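PDB 2JEK: RV1873 from Mycobacterium tuberculosis, which is of unknown function, a conserved mycobacterial member of the DUF1810 family that folds as an all-helical, right-handed superhelix. Local coordinates for residues 67-72 with 113-118; 11-16 with 41-46; 76-81 with 107-112; 80-85 with 123-128. All coordinates share one frame; numbering follows the deposited sequence.

Contact 1 of 4, residues 67-72 with 113-118; sequences AYLQHD and ARATDA
Leu69, near the end of helix 62-70, reaches across to Ala115 and Thr116, where helix 101-115 runs out into a loop. One methyl does all the touching: Leu69 CD1 meets Thr116 CG2 at 3.6 Å and Ala115 CB at 4.1 Å. The leucine bends beside its backbone N (chi1 -70°) and then continues extended, a shape that carries CD1 forward to the two partners while CD2 turns off toward Leu78 of helix 74-87. The side chains of Leu69 and Thr116 meet at a slant, methyl against methyl.

Thr116 is the first residue beyond its helix to give up helical backbone angles, and its two branches have separate jobs. OG1 stands opposite the backbone N (chi1 -178°), which places CG2 between N and the carbonyl carbon and turns it to the leucine. OG1 itself accepts a hydrogen bond from Ala118 N at 3.1 Å, with an N-H...O angle of 152°. This is an ST turn, and it ties the threonine to the chain that leaves the helix, probably helping to steady the rotamer that offers the methyl. Ala115, the last helical residue, adds its CB on the same leucine methyl, and its carbonyl O takes a hydrogen bond from Gln66 NE2, about one turn back on the leucine helix. Phe122 of helix 120-129 also lies against Leu69.

Between the two segments the contact is purely apolar and small, about 88 Å² in all, so it is held by close packing of methyls, while the threonine hydroxyl is spent on shaping its own turn.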
loop_
_atom_site.group_PDB
_atom_site.type_symbol
_atom_site.label_atom_id
_atom_site.label_comp_id
_atom_site.label_asym_id
_atom_site.label_seq_id
_atom_site.Cartn_x
_atom_site.Cartn_y
_atom_site.Cartn_z
ATOM N N ALA A 67 3.931 -3.562 12.569
ATOM C CA ALA A 67 2.709 -3.586 13.389
ATOM C C ALA A 67 1.442 -3.617 12.527
ATOM O O ALA A 67 0.460 -4.286 12.851
ATOM C CB ALA A 67 2.687 -2.408 14.334
ATOM N N TYR A 68 1.479 -2.890 11.416
ATOM C CA TYR A 68 0.356 -2.838 10.487
ATOM C C TYR A 68 0.066 -4.238 9.933
ATOM O O TYR A 68 -1.083 -4.700 9.907
ATOM C CB TYR A 68 0.703 -1.845 9.371
ATOM C CG TYR A 68 -0.425 -1.511 8.415
ATOM C CD1 TYR A 68 -1.074 -0.271 8.478
ATOM C CD2 TYR A 68 -0.836 -2.429 7.449
ATOM C CE1 TYR A 68 -2.093 0.037 7.599
ATOM C CE2 TYR A 68 -1.866 -2.124 6.571
ATOM C CZ TYR A 68 -2.493 -0.898 6.666
ATOM O OH TYR A 68 -3.517 -0.550 5.815
ATOM N N LEU A 69 1.133 -4.925 9.531
ATOM C CA LEU A 69 1.008 -6.283 9.026
ATOM C C LEU A 69 0.503 -7.275 10.066
ATOM O O LEU A 69 -0.203 -8.219 9.722
ATOM C CB LEU A 69 2.335 -6.763 8.455
ATOM C CG LEU A 69 2.776 -6.082 7.157
ATOM C CD1 LEU A 69 4.159 -6.581 6.818
ATOM C CD2 LEU A 69 1.817 -6.393 6.026
ATOM N N GLN A 70 0.885 -7.069 11.321
ATOM C CA GLN A 70 0.456 -7.958 12.409
ATOM C C GLN A 70 -1.014 -7.763 12.754
ATOM O O GLN A 70 -1.656 -8.667 13.305
ATOM C CB GLN A 70 1.268 -7.696 13.672
ATOM C CG GLN A 70 2.703 -8.168 13.628
ATOM C CD GLN A 70 3.467 -7.759 14.876
ATOM O OE1 GLN A 70 3.432 -6.594 15.295
ATOM N NE2 GLN A 70 4.163 -8.717 15.479
ATOM N N HIS A 71 -1.543 -6.579 12.455
ATOM C CA HIS A 71 -2.922 -6.240 12.809
ATOM C C HIS A 71 -3.865 -7.189 12.085
ATOM O O HIS A 71 -3.779 -7.348 10.868
ATOM C CB HIS A 71 -3.216 -4.786 12.428
ATOM C CG HIS A 71 -4.501 -4.261 12.985
ATOM N ND1 HIS A 71 -5.729 -4.607 12.468
ATOM C CD2 HIS A 71 -4.746 -3.405 14.005
ATOM C CE1 HIS A 71 -6.680 -3.997 13.155
ATOM N NE2 HIS A 71 -6.110 -3.261 14.093
ATOM N N ASP A 72 -4.764 -7.842 12.829
ATOM C CA ASP A 72 -5.546 -8.944 12.258
ATOM C C ASP A 72 -6.676 -8.498 11.309
ATOM O O ASP A 72 -7.347 -9.330 10.681
ATOM C CB ASP A 72 -6.088 -9.854 13.371
ATOM C CG ASP A 72 -6.517 -11.228 12.858
ATOM O OD1 ASP A 72 -5.865 -11.772 11.940
ATOM O OD2 ASP A 72 -7.529 -11.760 13.367
ATOM N N ALA A 113 7.317 -4.865 1.505
ATOM C CA ALA A 113 8.288 -5.895 1.142
ATOM C C ALA A 113 9.531 -5.875 2.031
ATOM O O ALA A 113 10.139 -6.926 2.264
ATOM C CB ALA A 113 8.672 -5.779 -0.325
ATOM N N ARG A 114 9.912 -4.696 2.520
ATOM C CA ARG A 114 11.073 -4.563 3.398
ATOM C C ARG A 114 10.708 -4.841 4.849
ATOM O O ARG A 114 11.581 -5.113 5.680
ATOM C CB ARG A 114 11.703 -3.175 3.265
ATOM C CG ARG A 114 12.295 -2.846 1.894
ATOM C CD ARG A 114 13.652 -3.479 1.635
ATOM N NE ARG A 114 14.174 -3.097 0.318
ATOM C CZ ARG A 114 15.461 -3.123 -0.023
ATOM N NH1 ARG A 114 16.387 -3.502 0.853
ATOM N NH2 ARG A 114 15.826 -2.760 -1.245
ATOM N N ALA A 115 9.416 -4.790 5.153
ATOM C CA ALA A 115 8.940 -4.957 6.523
ATOM C C ALA A 115 8.928 -6.413 6.984
ATOM O O ALA A 115 9.041 -6.698 8.180
ATOM C CB ALA A 115 7.552 -4.331 6.679
ATOM N N THR A 116 8.770 -7.334 6.037
ATOM C CA THR A 116 8.713 -8.755 6.355
ATOM C C THR A 116 9.336 -9.580 5.235
ATOM O O THR A 116 9.274 -9.190 4.071
ATOM C CB THR A 116 7.253 -9.219 6.604
ATOM O OG1 THR A 116 7.256 -10.607 6.947
ATOM C CG2 THR A 116 6.387 -9.006 5.352
ATOM N N ASP A 117 9.932 -10.721 5.585
ATOM C CA ASP A 117 10.418 -11.659 4.574
ATOM C C ASP A 117 9.288 -12.485 3.960
ATOM O O ASP A 117 9.464 -13.072 2.891
ATOM C CB ASP A 117 11.525 -12.555 5.141
ATOM C CG ASP A 117 12.813 -11.792 5.403
ATOM O OD1 ASP A 117 12.963 -10.649 4.909
ATOM O OD2 ASP A 117 13.684 -12.334 6.112
ATOM N N ALA A 118 8.131 -12.510 4.625
ATOM C CA ALA A 118 6.923 -13.145 4.091
ATOM C C ALA A 118 6.207 -12.157 3.157
ATOM O O ALA A 118 5.084 -11.708 3.407
ATOM C CB ALA A 118 6.012 -13.595 5.225
#

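Contact 2 of 4, residues 11-16 with 41-46; sequences KRFVYA and VFPQLR
Phe13 and Arg12, neighbours on helix 11-17, face the irregular chain after helix 38-41 in this all-helical superhelix, one residue meeting a proline and the other an arginine.

The apolar part is the meeting of Phe13 with Pro43. Ring atom CE1 of Phe13 comes within 4.0 Å of Pro43 CG, and the two side chains meet at a slant. Tyr68 of helix 62-70 sets its ring edge-to-face with Phe13, while Ile59 touches both Phe13 and Pro43, so the pair is part of a larger hydrophobic cluster.

The charged part brings the guanidinium groups of Arg12 and Arg46 together, their planes 38° apart. Arg12 extends from CG to NE after a first torsion of 78°; its guanidinium lies over the rim atom CE2 of Phe13, 3.3 Å from the guanidinium plane, while Arg12 CG sits over a face of that ring. Arg46 bends at chi3 (-71°) to bring its own group in. Their closeness is probably made tolerable by carbonyls at the end of helix 52-56 and just past it: Arg12 NE bonds to Arg56 O and its NH2 to Gly58 O, with a salt bridge to Glu64 of helix 62-70, and its NH1 to Asp9 O. Arg46 NE is held by Val55 O, and its NH2 bonds weakly to Arg56 O. With both groups bonded to other partners, the nearest approach of the pair is between Arg12 NH2 and Arg46 NH2, at 3.8 Å.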
loop_
_atom_site.group_PDB
_atom_site.type_symbol
_atom_site.label_atom_id
_atom_site.label_comp_id
_atom_site.label_asym_id
_atom_site.label_seq_id
_atom_site.Cartn_x
_atom_site.Cartn_y
_atom_site.Cartn_z
ATOM N N LYS A 11 -5.550 2.321 14.578
ATOM C CA LYS A 11 -6.986 2.519 14.465
ATOM C C LYS A 11 -7.351 3.578 13.413
ATOM O O LYS A 11 -8.422 3.497 12.808
ATOM C CB LYS A 11 -7.626 2.804 15.829
ATOM C CG LYS A 11 -7.350 4.181 16.408
ATOM C CD LYS A 11 -8.137 4.410 17.694
ATOM C CE LYS A 11 -7.724 5.697 18.383
ATOM N NZ LYS A 11 -8.095 6.924 17.637
ATOM N N ARG A 12 -6.462 4.547 13.166
ATOM C CA ARG A 12 -6.735 5.563 12.159
ATOM C C ARG A 12 -7.000 4.917 10.793
ATOM O O ARG A 12 -7.859 5.381 10.040
ATOM C CB ARG A 12 -5.611 6.612 12.091
ATOM C CG ARG A 12 -4.316 6.235 11.350
ATOM C CD ARG A 12 -3.283 7.328 11.612
ATOM N NE ARG A 12 -2.015 7.169 10.894
ATOM C CZ ARG A 12 -1.047 6.321 11.250
ATOM N NH1 ARG A 12 -1.213 5.505 12.276
ATOM N NH2 ARG A 12 0.086 6.258 10.551
ATOM N N PHE A 13 -6.293 3.828 10.500
ATOM C CA PHE A 13 -6.497 3.139 9.229
ATOM C C PHE A 13 -7.804 2.354 9.238
ATOM O O PHE A 13 -8.541 2.358 8.256
ATOM C CB PHE A 13 -5.329 2.212 8.898
ATOM C CG PHE A 13 -4.024 2.924 8.665
ATOM C CD1 PHE A 13 -3.780 3.580 7.462
ATOM C CD2 PHE A 13 -3.027 2.892 9.631
ATOM C CE1 PHE A 13 -2.572 4.223 7.253
ATOM C CE2 PHE A 13 -1.808 3.526 9.436
ATOM C CZ PHE A 13 -1.580 4.179 8.230
ATOM N N VAL A 14 -8.101 1.697 10.358
ATOM C CA VAL A 14 -9.335 0.928 10.458
ATOM C C VAL A 14 -10.548 1.831 10.220
ATOM O O VAL A 14 -11.432 1.478 9.457
ATOM C CB VAL A 14 -9.460 0.213 11.833
ATOM C CG1 VAL A 14 -10.828 -0.456 11.983
ATOM C CG2 VAL A 14 -8.336 -0.809 12.018
ATOM N N TYR A 15 -10.564 2.999 10.856
ATOM C CA TYR A 15 -11.709 3.886 10.748
ATOM C C TYR A 15 -11.799 4.594 9.402
ATOM O O TYR A 15 -12.894 4.875 8.941
ATOM C CB TYR A 15 -11.732 4.903 11.902
ATOM C CG TYR A 15 -11.698 4.295 13.295
ATOM C CD1 TYR A 15 -12.415 3.149 13.592
ATOM C CD2 TYR A 15 -10.958 4.890 14.306
ATOM C CE1 TYR A 15 -12.383 2.587 14.871
ATOM C CE2 TYR A 15 -10.933 4.356 15.592
ATOM C CZ TYR A 15 -11.650 3.211 15.860
ATOM O OH TYR A 15 -11.630 2.658 17.115
ATOM N N ALA A 16 -10.654 4.905 8.791
ATOM C CA ALA A 16 -10.645 5.484 7.437
ATOM C C ALA A 16 -11.158 4.469 6.421
ATOM O O ALA A 16 -11.889 4.812 5.492
ATOM C CB ALA A 16 -9.240 5.951 7.052
ATOM N N VAL A 41 -5.300 2.664 2.207
ATOM C CA VAL A 41 -5.468 1.291 1.688
ATOM C C VAL A 41 -4.101 0.686 1.302
ATOM O O VAL A 41 -3.838 -0.484 1.596
ATOM C CB VAL A 41 -6.447 1.262 0.480
ATOM C CG1 VAL A 41 -6.464 -0.115 -0.214
ATOM C CG2 VAL A 41 -7.850 1.628 0.942
ATOM N N PHE A 42 -3.250 1.487 0.645
ATOM C CA PHE A 42 -1.897 1.069 0.309
ATOM C C PHE A 42 -0.953 2.082 0.940
ATOM O O PHE A 42 -0.438 2.979 0.263
ATOM C CB PHE A 42 -1.711 1.024 -1.216
ATOM C CG PHE A 42 -2.388 -0.143 -1.876
ATOM C CD1 PHE A 42 -1.908 -1.441 -1.697
ATOM C CD2 PHE A 42 -3.492 0.057 -2.692
ATOM C CE1 PHE A 42 -2.517 -2.521 -2.327
ATOM C CE2 PHE A 42 -4.103 -1.032 -3.334
ATOM C CZ PHE A 42 -3.619 -2.312 -3.149
ATOM N N PRO A 43 -0.731 1.955 2.257
ATOM C CA PRO A 43 0.017 3.005 2.932
ATOM C C PRO A 43 1.476 3.076 2.521
ATOM O O PRO A 43 2.087 2.062 2.161
ATOM C CB PRO A 43 -0.102 2.621 4.415
ATOM C CG PRO A 43 -1.323 1.715 4.468
ATOM C CD PRO A 43 -1.195 0.927 3.204
ATOM N N GLN A 44 2.025 4.286 2.583
ATOM C CA GLN A 44 3.423 4.522 2.251
ATOM C C GLN A 44 4.089 5.291 3.393
ATOM O O GLN A 44 3.414 5.830 4.273
ATOM C CB GLN A 44 3.537 5.313 0.946
ATOM C CG GLN A 44 3.015 6.748 1.047
ATOM C CD GLN A 44 3.118 7.509 -0.246
ATOM O OE1 GLN A 44 3.257 8.730 -0.252
ATOM N NE2 GLN A 44 3.043 6.795 -1.353
ATOM N N LEU A 45 5.419 5.363 3.364
ATOM C CA LEU A 45 6.143 6.067 4.414
ATOM C C LEU A 45 5.772 7.530 4.487
ATOM O O LEU A 45 5.625 8.209 3.469
ATOM C CB LEU A 45 7.656 5.970 4.232
ATOM C CG LEU A 45 8.320 4.668 4.674
ATOM C CD1 LEU A 45 9.821 4.745 4.387
ATOM C CD2 LEU A 45 8.082 4.378 6.142
ATOM N N ARG A 46 5.633 8.017 5.713
ATOM C CA ARG A 46 5.438 9.426 5.961
ATOM C C ARG A 46 6.682 10.153 5.450
ATOM O O ARG A 46 7.794 9.636 5.560
ATOM C CB ARG A 46 5.257 9.653 7.462
ATOM C CG ARG A 46 5.075 11.108 7.859
ATOM C CD ARG A 46 4.629 11.208 9.308
ATOM N NE ARG A 46 3.253 10.744 9.497
ATOM C CZ ARG A 46 2.823 10.081 10.569
ATOM N NH1 ARG A 46 3.669 9.772 11.550
ATOM N NH2 ARG A 46 1.550 9.715 10.656
#

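Contact 3 of 4, residues 76-81 with 107-112; sequences PRLHEC and SSMTLF
Leu78 of helix 74-87 places a methyl squarely over the ring of Phe112 on helix 101-115. This is a CH-pi contact: Leu78 CD2 stands 3.5 Å from the centroid of the Phe112 ring and only 8° off its normal, nearly equidistant from all six ring carbons. The leucine leaves opposite its backbone N (chi1 -179°), which points its branched end across the gap between the helices, and the ring of Phe112 presents a face to it.

The other branch makes a looser apolar contact, Leu78 CD1 to Met109 CE at 4.4 Å. Met109 leaves its helix to one side of Leu78 and bends at its first torsions, and its terminal methyl arrives beside the leucine. No hydrogen bond joins the segments; Ser108 OG, close by, is instead bonded to Pro43 O in the loop after helix 38-41.

All three touching side chains are buried, near the centre of the chain. Leu69 of helix 62-70 packs on both Leu78 and Phe112, Tyr68 brings its ring to Phe112, and Phe122 of helix 120-129 touches Leu78, Met109 and Phe112, so four helices converge here.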
loop_
_atom_site.group_PDB
_atom_site.type_symbol
_atom_site.label_atom_id
_atom_site.label_comp_id
_atom_site.label_asym_id
_atom_site.label_seq_id
_atom_site.Cartn_x
_atom_site.Cartn_y
_atom_site.Cartn_z
ATOM N N PRO A 76 -4.343 -8.668 6.909
ATOM C CA PRO A 76 -5.086 -9.449 5.915
ATOM C C PRO A 76 -5.691 -8.605 4.794
ATOM O O PRO A 76 -5.707 -9.040 3.639
ATOM C CB PRO A 76 -6.173 -10.140 6.747
ATOM C CG PRO A 76 -5.510 -10.308 8.075
ATOM C CD PRO A 76 -4.771 -9.003 8.281
ATOM N N ARG A 77 -6.192 -7.417 5.124
ATOM C CA ARG A 77 -6.764 -6.548 4.091
ATOM C C ARG A 77 -5.702 -6.113 3.076
ATOM O O ARG A 77 -5.968 -6.065 1.877
ATOM C CB ARG A 77 -7.451 -5.329 4.707
ATOM C CG ARG A 77 -8.826 -5.623 5.245
ATOM C CD ARG A 77 -9.482 -4.354 5.723
ATOM N NE ARG A 77 -10.832 -4.638 6.186
ATOM C CZ ARG A 77 -11.661 -3.726 6.673
ATOM N NH1 ARG A 77 -11.282 -2.460 6.783
ATOM N NH2 ARG A 77 -12.876 -4.091 7.050
ATOM N N LEU A 78 -4.503 -5.787 3.552
ATOM C CA LEU A 78 -3.433 -5.377 2.645
ATOM C C LEU A 78 -3.034 -6.510 1.706
ATOM O O LEU A 78 -2.794 -6.291 0.517
ATOM C CB LEU A 78 -2.231 -4.839 3.428
ATOM C CG LEU A 78 -1.059 -4.350 2.574
ATOM C CD1 LEU A 78 -1.473 -3.188 1.671
ATOM C CD2 LEU A 78 0.115 -3.927 3.425
ATOM N N HIS A 79 -2.990 -7.733 2.233
ATOM C CA HIS A 79 -2.710 -8.876 1.375
ATOM C C HIS A 79 -3.866 -9.114 0.401
ATOM O O HIS A 79 -3.648 -9.451 -0.773
ATOM C CB HIS A 79 -2.454 -10.132 2.201
ATOM C CG HIS A 79 -1.152 -10.115 2.938
ATOM N ND1 HIS A 79 0.057 -10.312 2.309
ATOM C CD2 HIS A 79 -0.873 -9.972 4.253
ATOM C CE1 HIS A 79 1.028 -10.279 3.205
ATOM N NE2 HIS A 79 0.490 -10.072 4.392
ATOM N N GLU A 80 -5.101 -8.940 0.878
ATOM C CA GLU A 80 -6.255 -9.061 -0.014
ATOM C C GLU A 80 -6.157 -8.082 -1.177
ATOM O O GLU A 80 -6.329 -8.457 -2.339
ATOM C CB GLU A 80 -7.567 -8.839 0.750
ATOM C CG GLU A 80 -8.771 -8.558 -0.156
ATOM C CD GLU A 80 -10.087 -8.552 0.595
ATOM O OE1 GLU A 80 -10.142 -7.968 1.702
ATOM O OE2 GLU A 80 -11.070 -9.112 0.062
ATOM N N CYS A 81 -5.847 -6.826 -0.864
ATOM C CA CYS A 81 -5.830 -5.780 -1.881
ATOM C C CYS A 81 -4.679 -5.987 -2.837
ATOM O O CYS A 81 -4.829 -5.792 -4.031
ATOM C CB CYS A 81 -5.756 -4.411 -1.211
ATOM S SG CYS A 81 -7.291 -3.933 -0.381
ATOM N N SER A 107 5.538 2.666 -3.826
ATOM C CA SER A 107 6.075 3.014 -2.518
ATOM C C SER A 107 5.530 2.108 -1.420
ATOM O O SER A 107 6.269 1.695 -0.524
ATOM C CB SER A 107 5.759 4.468 -2.175
ATOM O OG SER A 107 6.326 5.333 -3.158
ATOM N N SER A 108 4.229 1.812 -1.485
ATOM C CA SER A 108 3.602 0.934 -0.501
ATOM C C SER A 108 4.189 -0.478 -0.573
ATOM O O SER A 108 4.574 -1.062 0.442
ATOM C CB SER A 108 2.086 0.904 -0.711
ATOM O OG SER A 108 1.450 0.123 0.294
ATOM N N MET A 109 4.268 -1.041 -1.767
ATOM C CA MET A 109 4.810 -2.396 -1.916
ATOM C C MET A 109 6.280 -2.463 -1.490
ATOM O O MET A 109 6.709 -3.441 -0.880
ATOM C CB MET A 109 4.646 -2.892 -3.357
ATOM C CG MET A 109 3.188 -3.024 -3.835
ATOM S SD MET A 109 2.218 -4.203 -2.859
ATOM C CE MET A 109 1.449 -3.153 -1.616
ATOM N N THR A 110 7.039 -1.419 -1.801
ATOM C CA THR A 110 8.463 -1.362 -1.445
ATOM C C THR A 110 8.601 -1.395 0.076
ATOM O O THR A 110 9.397 -2.164 0.619
ATOM C CB THR A 110 9.125 -0.103 -2.025
ATOM O OG1 THR A 110 9.050 -0.164 -3.454
ATOM C CG2 THR A 110 10.589 -0.002 -1.606
ATOM N N LEU A 111 7.808 -0.574 0.758
ATOM C CA LEU A 111 7.818 -0.532 2.219
ATOM C C LEU A 111 7.467 -1.885 2.833
ATOM O O LEU A 111 8.215 -2.412 3.669
ATOM C CB LEU A 111 6.829 0.529 2.706
ATOM C CG LEU A 111 6.537 0.553 4.214
ATOM C CD1 LEU A 111 7.799 0.817 5.022
ATOM C CD2 LEU A 111 5.460 1.582 4.535
ATOM N N PHE A 112 6.336 -2.456 2.431
ATOM C CA PHE A 112 5.876 -3.681 3.078
ATOM C C PHE A 112 6.734 -4.885 2.697
ATOM O O PHE A 112 6.934 -5.785 3.512
ATOM C CB PHE A 112 4.371 -3.868 2.878
ATOM C CG PHE A 112 3.569 -2.915 3.706
ATOM C CD1 PHE A 112 3.397 -3.161 5.070
ATOM C CD2 PHE A 112 3.030 -1.749 3.160
ATOM C CE1 PHE A 112 2.686 -2.275 5.876
ATOM C CE2 PHE A 112 2.326 -0.853 3.964
ATOM C CZ PHE A 112 2.144 -1.114 5.319
#

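Contact 4 of 4, residues 80-85 with 123-128; sequences ECTGLV and VALLAK. With SO4 (sulfate ion), chain B.
Lys128 NZ is gripped by several oxygens: a hydrogen bond of 2.9 Å to O2 of the sulfate ion, a weak one of 3.2 Å to sulfate O4, and bonds to the carbonyl oxygens of Asn86 and Val88, where helix 74-87 ends. The lysine chain is extended throughout, with CG opposite the backbone N (chi1 178°), and this full length carries the ammonium from helix 120-129 across to that helix end. Gln89 NE2 also bonds the sulfate, which probably came from the crystallisation liquor. The lysine charge is thus shared between an anion and two carbonyls, which would be expected to stabilise it.

Apart from this polar bridge, the two helices meet through Leu125. Its CD1 methyl lies 3.7 Å from Val85 CG1 and 3.9 Å from Thr82 CG2, meeting two residues about one turn apart on helix 74-87. Val85 sends CG1 opposite its backbone N (chi1 176°), toward the leucine, and Thr82 CG2 meets the same leucine methyl. The threonine hydroxyl turns back to Leu78 O within its own helix, leaving the interhelical contact to carbon.

The three touching side chains are buried. Helix 101-115 adjoins the pair, with Met109 against Thr82 and Leu105 against Leu125, while Cys81, on the same helix as Thr82, packs on helix 21-29.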
loop_
_atom_site.group_PDB
_atom_site.type_symbol
_atom_site.label_atom_id
_atom_site.label_comp_id
_atom_site.label_asym_id
_atom_site.label_seq_id
_atom_site.Cartn_x
_atom_site.Cartn_y
_atom_site.Cartn_z
ATOM N N GLU A 80 -5.101 -8.940 0.878
ATOM C CA GLU A 80 -6.255 -9.061 -0.014
ATOM C C GLU A 80 -6.157 -8.082 -1.177
ATOM O O GLU A 80 -6.329 -8.457 -2.339
ATOM C CB GLU A 80 -7.567 -8.839 0.750
ATOM C CG GLU A 80 -8.771 -8.558 -0.156
ATOM C CD GLU A 80 -10.087 -8.552 0.595
ATOM O OE1 GLU A 80 -10.142 -7.968 1.702
ATOM O OE2 GLU A 80 -11.070 -9.112 0.062
ATOM N N CYS A 81 -5.847 -6.826 -0.864
ATOM C CA CYS A 81 -5.830 -5.780 -1.881
ATOM C C CYS A 81 -4.679 -5.987 -2.837
ATOM O O CYS A 81 -4.829 -5.792 -4.031
ATOM C CB CYS A 81 -5.756 -4.411 -1.211
ATOM S SG CYS A 81 -7.291 -3.933 -0.381
ATOM N N THR A 82 -3.525 -6.379 -2.312
ATOM C CA THR A 82 -2.367 -6.692 -3.154
ATOM C C THR A 82 -2.687 -7.858 -4.094
ATOM O O THR A 82 -2.396 -7.788 -5.292
ATOM C CB THR A 82 -1.156 -7.021 -2.266
ATOM O OG1 THR A 82 -0.870 -5.883 -1.444
ATOM C CG2 THR A 82 0.088 -7.377 -3.090
ATOM N N GLY A 83 -3.296 -8.910 -3.541
ATOM C CA GLY A 83 -3.663 -10.090 -4.325
ATOM C C GLY A 83 -4.646 -9.796 -5.443
ATOM O O GLY A 83 -4.514 -10.326 -6.569
ATOM N N LEU A 84 -5.625 -8.931 -5.158
ATOM C CA LEU A 84 -6.587 -8.503 -6.185
ATOM C C LEU A 84 -5.901 -7.806 -7.356
ATOM O O LEU A 84 -6.231 -8.055 -8.520
ATOM C CB LEU A 84 -7.676 -7.603 -5.584
ATOM C CG LEU A 84 -8.648 -8.307 -4.638
ATOM C CD1 LEU A 84 -9.527 -7.284 -3.927
ATOM C CD2 LEU A 84 -9.484 -9.332 -5.410
ATOM N N VAL A 85 -4.932 -6.943 -7.047
ATOM C CA VAL A 85 -4.182 -6.259 -8.095
ATOM C C VAL A 85 -3.367 -7.275 -8.899
ATOM O O VAL A 85 -3.343 -7.222 -10.130
ATOM C CB VAL A 85 -3.270 -5.140 -7.524
ATOM C CG1 VAL A 85 -2.423 -4.509 -8.636
ATOM C CG2 VAL A 85 -4.109 -4.051 -6.844
ATOM N N VAL A 123 6.263 -8.430 -3.421
ATOM C CA VAL A 123 7.347 -8.546 -4.388
ATOM C C VAL A 123 6.807 -8.995 -5.743
ATOM O O VAL A 123 7.256 -8.503 -6.779
ATOM C CB VAL A 123 8.470 -9.478 -3.881
ATOM C CG1 VAL A 123 9.612 -9.490 -4.877
ATOM C CG2 VAL A 123 8.988 -8.980 -2.550
ATOM N N ALA A 124 5.825 -9.892 -5.740
ATOM C CA ALA A 124 5.178 -10.328 -6.981
ATOM C C ALA A 124 4.549 -9.150 -7.720
ATOM O O ALA A 124 4.616 -9.073 -8.954
ATOM C CB ALA A 124 4.136 -11.402 -6.713
ATOM N N LEU A 125 3.941 -8.227 -6.973
ATOM C CA LEU A 125 3.308 -7.062 -7.603
ATOM C C LEU A 125 4.395 -6.199 -8.259
ATOM O O LEU A 125 4.255 -5.775 -9.415
ATOM C CB LEU A 125 2.462 -6.270 -6.596
ATOM C CG LEU A 125 1.409 -5.327 -7.200
ATOM C CD1 LEU A 125 0.296 -5.099 -6.194
ATOM C CD2 LEU A 125 2.020 -3.986 -7.625
ATOM N N LEU A 126 5.486 -5.955 -7.538
ATOM C CA LEU A 126 6.604 -5.190 -8.104
ATOM C C LEU A 126 7.190 -5.863 -9.344
ATOM O O LEU A 126 7.530 -5.197 -10.334
ATOM C CB LEU A 126 7.690 -4.946 -7.050
ATOM C CG LEU A 126 7.283 -4.012 -5.899
ATOM C CD1 LEU A 126 8.313 -3.998 -4.777
ATOM C CD2 LEU A 126 7.017 -2.576 -6.379
ATOM N N ALA A 127 7.285 -7.195 -9.301
ATOM C CA ALA A 127 7.831 -7.957 -10.428
ATOM C C ALA A 127 6.915 -7.859 -11.644
ATOM O O ALA A 127 7.379 -7.684 -12.774
ATOM C CB ALA A 127 8.042 -9.416 -10.026
ATOM N N LYS A 128 5.610 -7.969 -11.418
ATOM C CA LYS A 128 4.651 -8.011 -12.519
ATOM C C LYS A 128 4.464 -6.648 -13.169
ATOM O O LYS A 128 4.361 -6.530 -14.403
ATOM C CB LYS A 128 3.292 -8.539 -12.033
ATOM C CG LYS A 128 2.231 -8.557 -13.132
ATOM C CD LYS A 128 1.017 -9.352 -12.721
ATOM C CE LYS A 128 -0.106 -9.219 -13.743
ATOM N NZ LYS A 128 -1.261 -10.096 -13.416
HETATM S S SO4 B . -0.313 -13.550 -13.668
HETATM O O1 SO4 B . -0.484 -14.789 -14.425
HETATM O O2 SO4 B . -0.068 -12.437 -14.580
HETATM O O3 SO4 B . 0.781 -13.689 -12.714
HETATM O O4 SO4 B . -1.566 -13.288 -12.955
#

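Overall arrangement
From the N terminus, contact 2 comes first, closing a loop from helix 11-17 to the chain after helix 38-41; it is complete before the others open. Contact 1 then joins helix 62-70 to the end of helix 101-115, and contact 3, linking helices 74-87 and 101-115, nests inside that loop. Contact 4 starts from the same part of helix 74-87, sharing Glu80 and Cys81 with contact 3, but runs on to helix 120-129 and so crosses contact 1. Contacts 2 and 4 lie on opposite sides of the chain's centre, their centres about 18 Å apart, yet Phe42 reaches Cys81 and Thr82. Tyr68 links contacts 1, 2 and 3.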